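Local coordinates for amino acid ABC transporter, periplasmic amino acid-binding protein (Brucella ovis, PDB 4Z9N) that binds glutathione between its two lobes and probably delivers it, or related amino-acid solutes, to a partner ABC transporter in the membrane, at residues Gly113-Ser118 against Ser186-Val191; Ile135-Gly140 against Pro160-Lys165. One frame throughout, in Å; residues are numbered along the deposited sequence.

Interaction 1 (Gly113-Ser118 against Ser186-Val191)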
loop_
_atom_site.group_PDB
_atom_site.type_symbol
_atom_site.label_atom_id
_atom_site.label_comp_id
_atom_site.label_asym_id
_atom_site.label_seq_id
_atom_site.Cartn_x
_atom_site.Cartn_y
_atom_site.Cartn_z
ATOM N N GLY D 113 -11.560 13.706 -12.399
ATOM C CA GLY D 113 -12.790 14.473 -12.399
ATOM C C GLY D 113 -12.864 15.440 -13.567
ATOM O O GLY D 113 -11.990 15.440 -14.450
ATOM N N PHE D 114 -13.926 16.237 -13.578
ATOM C CA PHE D 114 -14.203 17.212 -14.634
ATOM C C PHE D 114 -14.477 18.590 -14.050
ATOM O O PHE D 114 -15.133 18.709 -13.022
ATOM C CB PHE D 114 -15.411 16.780 -15.471
ATOM C CG PHE D 114 -15.201 15.505 -16.209
ATOM C CD1 PHE D 114 -15.484 14.284 -15.600
ATOM C CD2 PHE D 114 -14.690 15.519 -17.497
ATOM C CE1 PHE D 114 -15.281 13.103 -16.275
ATOM C CE2 PHE D 114 -14.478 14.337 -18.186
ATOM C CZ PHE D 114 -14.775 13.126 -17.571
ATOM N N MET D 115 -13.987 19.628 -14.718
ATOM C CA MET D 115 -14.219 21.005 -14.276
ATOM C C MET D 115 -14.852 21.823 -15.397
ATOM O O MET D 115 -14.473 21.670 -16.564
ATOM C CB MET D 115 -12.906 21.639 -13.821
ATOM C CG MET D 115 -13.046 23.041 -13.226
ATOM S SD MET D 115 -11.523 23.549 -12.388
ATOM C CE MET D 115 -10.402 23.706 -13.779
ATOM N N ILE D 116 -15.814 22.676 -15.041
ATOM C CA ILE D 116 -16.458 23.572 -15.997
ATOM C C ILE D 116 -16.488 24.989 -15.459
ATOM O O ILE D 116 -16.350 25.217 -14.256
ATOM C CB ILE D 116 -17.898 23.136 -16.329
ATOM C CG1 ILE D 116 -18.741 23.089 -15.049
ATOM C CG2 ILE D 116 -17.919 21.806 -17.066
ATOM C CD1 ILE D 116 -20.225 23.151 -15.277
ATOM N N ASN D 117 -16.696 25.940 -16.359
ATOM C CA ASN D 117 -16.998 27.302 -15.958
ATOM C C ASN D 117 -18.501 27.379 -15.778
ATOM O O ASN D 117 -19.246 27.355 -16.757
ATOM C CB ASN D 117 -16.505 28.308 -17.000
ATOM C CG ASN D 117 -16.710 29.744 -16.558
ATOM O OD1 ASN D 117 -17.769 30.099 -16.046
ATOM N ND2 ASN D 117 -15.680 30.565 -16.714
ATOM N N SER D 118 -18.944 27.477 -14.526
ATOM C CA SER D 118 -20.370 27.450 -14.214
ATOM C C SER D 118 -21.074 28.725 -14.666
ATOM O O SER D 118 -22.303 28.763 -14.760
ATOM C CB SER D 118 -20.590 27.233 -12.715
ATOM O OG SER D 118 -20.025 28.287 -11.957
ATOM N N SER D 186 -7.239 16.629 -7.551
ATOM C CA SER D 186 -6.345 17.547 -6.832
ATOM C C SER D 186 -5.665 18.475 -7.819
ATOM O O SER D 186 -5.336 19.606 -7.484
ATOM C CB SER D 186 -5.291 16.800 -6.002
ATOM O OG SER D 186 -4.415 16.044 -6.831
ATOM N N SER D 187 -5.473 17.996 -9.043
ATOM C CA SER D 187 -4.838 18.812 -10.067
ATOM C C SER D 187 -5.789 19.911 -10.548
ATOM O O SER D 187 -5.356 21.030 -10.865
ATOM C CB SER D 187 -4.403 17.940 -11.248
ATOM O OG SER D 187 -3.434 16.982 -10.841
ATOM N N LEU D 188 -7.077 19.579 -10.631
ATOM C CA LEU D 188 -8.093 20.569 -11.008
ATOM C C LEU D 188 -8.098 21.746 -10.031
ATOM O O LEU D 188 -8.257 22.902 -10.450
ATOM C CB LEU D 188 -9.481 19.920 -11.091
ATOM C CG LEU D 188 -9.682 18.967 -12.280
ATOM C CD1 LEU D 188 -10.988 18.206 -12.154
ATOM C CD2 LEU D 188 -9.652 19.784 -13.576
ATOM N N TYR D 189 -7.914 21.468 -8.736
ATOM C CA TYR D 189 -7.777 22.544 -7.754
ATOM C C TYR D 189 -6.599 23.455 -8.102
ATOM O O TYR D 189 -6.686 24.677 -7.973
ATOM C CB TYR D 189 -7.581 21.986 -6.335
ATOM C CG TYR D 189 -8.849 21.558 -5.615
ATOM C CD1 TYR D 189 -9.383 20.283 -5.789
ATOM C CD2 TYR D 189 -9.493 22.422 -4.739
ATOM C CE1 TYR D 189 -10.533 19.888 -5.112
ATOM C CE2 TYR D 189 -10.638 22.039 -4.063
ATOM C CZ TYR D 189 -11.157 20.777 -4.254
ATOM O OH TYR D 189 -12.300 20.402 -3.574
ATOM N N GLY D 190 -5.488 22.856 -8.520
ATOM C CA GLY D 190 -4.293 23.622 -8.838
ATOM C C GLY D 190 -4.409 24.406 -10.133
ATOM O O GLY D 190 -4.015 25.578 -10.207
ATOM N N VAL D 191 -4.947 23.759 -11.160
ATOM C CA VAL D 191 -5.200 24.424 -12.428
ATOM C C VAL D 191 -6.135 25.607 -12.235
ATOM O O VAL D 191 -5.885 26.709 -12.748
ATOM C CB VAL D 191 -5.786 23.451 -13.456
ATOM C CG1 VAL D 191 -6.342 24.226 -14.648
ATOM C CG2 VAL D 191 -4.724 22.455 -13.901
#

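Interaction 2 (Ile135-Gly140 against Pro160-Lys165). With GSH (glutathione), chain U.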
loop_
_atom_site.group_PDB
_atom_site.type_symbol
_atom_site.label_atom_id
_atom_site.label_comp_id
_atom_site.label_asym_id
_atom_site.label_seq_id
_atom_site.Cartn_x
_atom_site.Cartn_y
_atom_site.Cartn_z
ATOM N N ILE D 135 -13.737 18.656 -24.430
ATOM C CA ILE D 135 -13.047 18.513 -23.155
ATOM C C ILE D 135 -11.544 18.406 -23.353
ATOM O O ILE D 135 -11.055 17.498 -24.036
ATOM C CB ILE D 135 -13.586 17.309 -22.382
ATOM C CG1 ILE D 135 -15.116 17.402 -22.285
ATOM C CG2 ILE D 135 -12.954 17.255 -20.983
ATOM C CD1 ILE D 135 -15.742 16.321 -21.451
ATOM N N CYS D 136 -10.797 19.308 -22.720
ATOM C CA CYS D 136 -9.359 19.281 -22.911
ATOM C C CYS D 136 -8.730 18.256 -21.994
ATOM O O CYS D 136 -9.174 18.012 -20.869
ATOM C CB CYS D 136 -8.718 20.647 -22.693
ATOM S SG CYS D 136 -8.761 21.219 -21.038
ATOM N N VAL D 137 -7.686 17.641 -22.513
ATOM C CA VAL D 137 -6.983 16.588 -21.779
ATOM C C VAL D 137 -5.557 16.527 -22.325
ATOM O O VAL D 137 -5.325 16.860 -23.487
ATOM C CB VAL D 137 -7.705 15.224 -21.911
ATOM C CG1 VAL D 137 -7.610 14.697 -23.342
ATOM C CG2 VAL D 137 -7.118 14.198 -20.930
ATOM N N GLN D 138 -4.604 16.104 -21.497
ATOM C CA GLN D 138 -3.234 15.938 -21.986
ATOM C C GLN D 138 -2.932 14.549 -22.515
ATOM O O GLN D 138 -3.391 13.552 -21.972
ATOM C CB GLN D 138 -2.230 16.272 -20.896
ATOM C CG GLN D 138 -1.808 17.703 -20.935
ATOM C CD GLN D 138 -0.762 17.992 -19.900
ATOM O OE1 GLN D 138 -1.075 18.488 -18.833
ATOM N NE2 GLN D 138 0.489 17.659 -20.201
ATOM N N ALA D 139 -2.161 14.513 -23.592
ATOM C CA ALA D 139 -1.631 13.261 -24.120
ATOM C C ALA D 139 -0.655 12.637 -23.117
ATOM O O ALA D 139 -0.050 13.345 -22.295
ATOM C CB ALA D 139 -0.937 13.507 -25.459
ATOM N N GLY D 140 -0.491 11.320 -23.211
ATOM C CA GLY D 140 0.434 10.593 -22.361
ATOM C C GLY D 140 -0.036 10.480 -20.918
ATOM O O GLY D 140 0.788 10.407 -20.018
ATOM N N PRO D 160 -12.949 14.860 -27.313
ATOM C CA PRO D 160 -11.707 15.245 -26.635
ATOM C C PRO D 160 -10.934 16.267 -27.458
ATOM O O PRO D 160 -11.026 16.277 -28.692
ATOM C CB PRO D 160 -10.922 13.930 -26.576
ATOM C CG PRO D 160 -11.350 13.249 -27.863
ATOM C CD PRO D 160 -12.833 13.530 -27.939
ATOM N N VAL D 161 -10.207 17.142 -26.773
ATOM C CA VAL D 161 -9.242 18.008 -27.414
ATOM C C VAL D 161 -7.921 17.743 -26.711
ATOM O O VAL D 161 -7.791 18.028 -25.517
ATOM C CB VAL D 161 -9.655 19.488 -27.319
ATOM C CG1 VAL D 161 -8.720 20.338 -28.129
ATOM C CG2 VAL D 161 -11.106 19.679 -27.759
ATOM N N VAL D 162 -6.955 17.174 -27.429
ATOM C CA VAL D 162 -5.742 16.668 -26.793
ATOM C C VAL D 162 -4.568 17.614 -26.954
ATOM O O VAL D 162 -4.267 18.083 -28.066
ATOM C CB VAL D 162 -5.368 15.289 -27.347
ATOM C CG1 VAL D 162 -4.054 14.824 -26.742
ATOM C CG2 VAL D 162 -6.481 14.295 -27.071
ATOM N N PHE D 163 -3.888 17.873 -25.837
ATOM C CA PHE D 163 -2.790 18.823 -25.792
ATOM C C PHE D 163 -1.490 18.190 -25.360
ATOM O O PHE D 163 -1.483 17.219 -24.606
ATOM C CB PHE D 163 -3.123 19.979 -24.845
ATOM C CG PHE D 163 -4.248 20.810 -25.323
ATOM C CD1 PHE D 163 -5.545 20.478 -24.991
ATOM C CD2 PHE D 163 -4.021 21.894 -26.151
ATOM C CE1 PHE D 163 -6.593 21.224 -25.466
ATOM C CE2 PHE D 163 -5.073 22.650 -26.622
ATOM C CZ PHE D 163 -6.364 22.310 -26.274
ATOM N N GLU D 164 -0.384 18.772 -25.812
ATOM C CA GLU D 164 0.933 18.249 -25.467
ATOM C C GLU D 164 1.519 18.885 -24.213
ATOM O O GLU D 164 2.379 18.298 -23.573
ATOM C CB GLU D 164 1.908 18.446 -26.629
ATOM C CG GLU D 164 1.478 17.759 -27.913
ATOM C CD GLU D 164 1.267 16.269 -27.728
ATOM O OE1 GLU D 164 2.195 15.584 -27.249
ATOM O OE2 GLU D 164 0.162 15.787 -28.047
ATOM N N LYS D 165 1.064 20.088 -23.881
ATOM C CA LYS D 165 1.613 20.840 -22.756
ATOM C C LYS D 165 0.484 21.375 -21.883
ATOM O O LYS D 165 -0.581 21.715 -22.387
ATOM C CB LYS D 165 2.494 21.992 -23.250
ATOM C CG LYS D 165 3.699 21.546 -24.055
ATOM C CD LYS D 165 4.571 22.727 -24.436
ATOM C CE LYS D 165 6.020 22.294 -24.610
ATOM N NZ LYS D 165 6.834 23.319 -25.317
HETATM N N1 GSH U . -2.055 11.140 -12.827
HETATM C CA1 GSH U . -2.233 11.146 -14.280
HETATM C C1 GSH U . -1.168 10.247 -14.902
HETATM O O11 GSH U . -1.227 9.990 -16.137
HETATM O O12 GSH U . -0.233 9.770 -14.201
HETATM C CB1 GSH U . -2.078 12.556 -14.874
HETATM C CG1 GSH U . -0.669 13.084 -14.544
HETATM C CD1 GSH U . -0.423 14.359 -15.342
HETATM O OE1 GSH U . 0.510 14.471 -16.077
HETATM N N2 GSH U . -1.354 15.450 -15.177
HETATM C CA2 GSH U . -1.131 16.652 -15.958
HETATM C C2 GSH U . 0.201 17.333 -15.607
HETATM O O2 GSH U . 0.803 17.131 -14.602
HETATM C CB2 GSH U . -2.341 17.588 -15.858
HETATM S SG2 GSH U . -2.499 18.337 -14.213
HETATM N N3 GSH U . 0.748 18.227 -16.605
HETATM C CA3 GSH U . 1.995 18.898 -16.359
HETATM C C3 GSH U . 2.918 18.658 -17.553
HETATM O O31 GSH U . 3.965 19.349 -17.655
HETATM O O32 GSH U . 2.644 17.769 -18.417
HETATM O O HOH W 1 0.933 15.816 -22.600
#

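Interaction 1 (Gly113-Ser118 against Ser186-Val191)
The carbonyl oxygen of G113 accepts a hydrogen bond from the hydroxyl of T182, and the same peptide group is the surface against which L188 of the helix rests. L188 CD1 lies 3.6 Å from G113 C and 3.8 Å from F114 N. The methyl meets bare main chain here, G113 having no side chain to add to the contact. The second branch of L188 serves the next inward-facing residue: CD2 sits 3.8 Å from M115 CB. A leucine suits this place because its forked end covers two successive parts of the strand at once.

M115 answers from the strand. Its CG stands anti to the backbone N (chi1 -175°), and the chain bends only at its last torsion (chi3 68°), which sets CE 4.0 Å from L188 CD2 and 4.2 Å from V191 CG1. The two longer side chains slide past each other in opposite directions, and the methionine reaches the helix backbone, with SD 3.9 Å from L188 O. The flexible, unbranched thioether can follow the helix surface from one turn to the next, where V191, one turn further along the helix, offers CG1 to the methionine methyl.

No hydrogen bond crosses between the segments; the contact is apolar and wholly buried. F114 points to the other side of the sheet. The strand and helix axes run at only 25° and approach to 8.9 Å, the close alignment of a helix lying on a sheet. This is alpha/beta layer packing in a family 3 solute-binding protein, and S187 on this helix touches the bound glutathione.

Interaction 2 (Ile135-Gly140 against Pro160-Lys165)
Main-chain hydrogen bonds join I135-Q138 to P160-F163. V161 gives its N-H to I135 O (2.9 Å) and receives that of V137 on its O (3.0 Å); V137 O accepts F163 N, and F163 O accepts A139 N at 3.0 Å. V161 thus bonds to I135 and V137, which flank its bridge partner C136, the pattern of parallel strands.

Apolar contacts follow the alternation of side chains. V137 and V162 lie side by side, CG1 to CG2 3.9 Å, and A139, whose side chain is a single methyl, sets CB 3.6 Å from V162 CG1. On the other face, the F163 ring approaches CB of C136, which is disulfide-bonded to C178.

Among polar contacts, Q138 suits the pocket because its amide both accepts and donates. With the chain extended beyond CG (CD anti to CA, chi2 -177°), OE1 takes the glycyl N-H of glutathione (N3) and NE2 gives a nearly straight bond (169°) to carboxylate O32 at 2.8 Å. These two bonds set which way round the amide lies. The other N-H of NE2 goes to a water 2.7 Å from A139 O, one of several acceptors competing for its protons. E164 OE1 is salt-bridged to K71.

The strands form a beta-alpha-beta unit whose connecting helix, 142-153, covers the I135, V137 and V162 face; helix 166-174 packs on C136, Q138 and F163, and strand 180-182 flanks strand 134-138.

How the interactions relate
Both interactions belong to the same mixed sheet, in which strand 180-182 bridges them: it pairs antiparallel with strand 101-117 and parallel with strand 134-138. They also touch directly, F114 CE2 lying 4.0 Å from I135 CD1, and both M115 and C136 pack on Y173 of helix 166-174. Interaction 1 is core, a helix laid on a strand through aliphatic and thioether groups. Interaction 2 is partly buried: backbone hydrogen bonds dominate, the 160-165 side is largely at the surface, and charged groups appear there. Both border the glutathione pocket, the first through a helix residue that touches the ligand, the second by polar bonds.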